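Side-chain contact in dihydropteroate synthase (Mycobacterium smegmatis, PDB 6OMZ), which probably catalyses the condensation of para-aminobenzoate with 6-hydroxymethyl-7,8-dihydropterin diphosphate to give 7,8-dihydropteroate, the precursor of folates: residues H204-L209 and A254-L259. The protein carries 1 engineered substitution. Residues are numbered along the deposited sequence; the frame is centred on the assembly and turned at random.
Sequences HNWALL and AVISVL
Leu209 gives its backbone N to Asn205 O at 2.9 Å, an ordinary helical bond, and sends its side chain towards Ile256 on the other helix. Everything that bridges the two segments is apolar and converges on one methyl group, Ile256 CD1. That methyl lies 4.1 Å from Trp206 CH2, at the far end of the six-membered ring, and meets the indole obliquely. Leu209 CD1 comes to the same methyl from a second direction, at 4.3 Å. Leu209 and Trp206 also pack on each other, with Leu209 CD1 3.9 Å from Trp206 CE3, so Ile256 faces a joint surface of leucine and indole. The isoleucine is stretched to get there: CD1 is anti to CA (chi2 177°), which carries the methyl out from a backbone whose CA is still 8.8 Å from that of Leu209. The touch is light, burying 106 Å² in all. Helix 230-235 fills in beside it, with Phe231 packing on both Trp206 and Ile256. In this TIM barrel the contact joins helix 202-210, which follows strand 190-193, to helix 250-262, which lies in the chain between strands 223-224 and 267-270.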
# COMPACT_ATOMS: atom_id res chain seq x y z
N HIS A 204 -0.10 6.14 -17.46
CA HIS A 204 -0.48 4.78 -17.07
C HIS A 204 -1.35 4.79 -15.82
O HIS A 204 -2.37 4.10 -15.75
CB HIS A 204 0.77 3.94 -16.83
CG HIS A 204 1.56 3.64 -18.06
ND1 HIS A 204 2.92 3.38 -18.02
CD2 HIS A 204 1.20 3.54 -19.36
CE1 HIS A 204 3.35 3.14 -19.25
NE2 HIS A 204 2.33 3.23 -20.08
N ASN A 205 -0.95 5.57 -14.81
CA ASN A 205 -1.69 5.62 -13.55
C ASN A 205 -3.13 6.06 -13.76
O ASN A 205 -4.07 5.47 -13.20
CB ASN A 205 -0.98 6.57 -12.57
CG ASN A 205 0.28 5.97 -11.99
OD1 ASN A 205 0.60 4.80 -12.21
ND2 ASN A 205 1.01 6.77 -11.22
N TRP A 206 -3.34 7.10 -14.57
CA TRP A 206 -4.69 7.63 -14.74
C TRP A 206 -5.56 6.65 -15.52
O TRP A 206 -6.75 6.52 -15.25
CB TRP A 206 -4.66 9.00 -15.41
CG TRP A 206 -4.07 10.08 -14.53
CD1 TRP A 206 -2.95 10.84 -14.79
CD2 TRP A 206 -4.55 10.51 -13.24
NE1 TRP A 206 -2.72 11.71 -13.74
CE2 TRP A 206 -3.68 11.52 -12.78
CE3 TRP A 206 -5.65 10.14 -12.44
CZ2 TRP A 206 -3.87 12.18 -11.55
CZ3 TRP A 206 -5.83 10.79 -11.22
CH2 TRP A 206 -4.94 11.79 -10.78
N ALA A 207 -4.97 5.94 -16.49
CA ALA A 207 -5.74 4.89 -17.17
C ALA A 207 -6.12 3.78 -16.19
O ALA A 207 -7.25 3.28 -16.23
CB ALA A 207 -4.96 4.32 -18.36
N LEU A 208 -5.20 3.40 -15.29
CA LEU A 208 -5.51 2.35 -14.32
C LEU A 208 -6.60 2.79 -13.36
O LEU A 208 -7.46 1.99 -12.98
CB LEU A 208 -4.25 1.95 -13.55
CG LEU A 208 -3.26 1.17 -14.41
CD1 LEU A 208 -1.87 1.19 -13.77
CD2 LEU A 208 -3.78 -0.25 -14.59
N LEU A 209 -6.56 4.06 -12.95
CA LEU A 209 -7.56 4.56 -12.02
C LEU A 209 -8.91 4.70 -12.70
O LEU A 209 -9.95 4.34 -12.12
CB LEU A 209 -7.10 5.89 -11.43
CG LEU A 209 -5.99 5.73 -10.39
CD1 LEU A 209 -5.49 7.11 -10.01
CD2 LEU A 209 -6.55 4.99 -9.15
N ALA A 254 -6.41 12.83 -1.20
CA ALA A 254 -7.70 12.62 -0.55
C ALA A 254 -8.83 12.52 -1.56
O ALA A 254 -9.78 11.76 -1.36
CB ALA A 254 -7.96 13.76 0.44
N VAL A 255 -8.77 13.31 -2.64
CA VAL A 255 -9.76 13.20 -3.70
C VAL A 255 -9.70 11.81 -4.35
O VAL A 255 -10.74 11.21 -4.64
CB VAL A 255 -9.58 14.33 -4.73
CG1 VAL A 255 -10.54 14.13 -5.91
CG2 VAL A 255 -9.82 15.68 -4.06
N ILE A 256 -8.50 11.29 -4.56
CA ILE A 256 -8.38 9.93 -5.09
C ILE A 256 -9.03 8.92 -4.15
O ILE A 256 -9.70 7.98 -4.59
CB ILE A 256 -6.91 9.60 -5.39
CG1 ILE A 256 -6.49 10.34 -6.67
CG2 ILE A 256 -6.68 8.09 -5.50
CD1 ILE A 256 -5.04 10.18 -7.05
N SER A 257 -8.86 9.10 -2.83
CA SER A 257 -9.54 8.20 -1.90
C SER A 257 -11.05 8.19 -2.13
O SER A 257 -11.68 7.13 -2.15
CB SER A 257 -9.23 8.57 -0.45
OG SER A 257 -7.88 8.30 -0.11
N VAL A 258 -11.63 9.37 -2.35
CA VAL A 258 -13.07 9.47 -2.57
C VAL A 258 -13.47 8.81 -3.88
O VAL A 258 -14.46 8.06 -3.94
CB VAL A 258 -13.51 10.95 -2.52
CG1 VAL A 258 -14.90 11.13 -3.15
CG2 VAL A 258 -13.53 11.41 -1.08
N LEU A 259 -12.74 9.08 -4.97
CA LEU A 259 -13.10 8.49 -6.25
C LEU A 259 -12.86 6.99 -6.24
O LEU A 259 -13.65 6.22 -6.80
CB LEU A 259 -12.32 9.17 -7.39
CG LEU A 259 -12.67 10.64 -7.66
CD1 LEU A 259 -11.76 11.24 -8.71
CD2 LEU A 259 -14.13 10.78 -8.09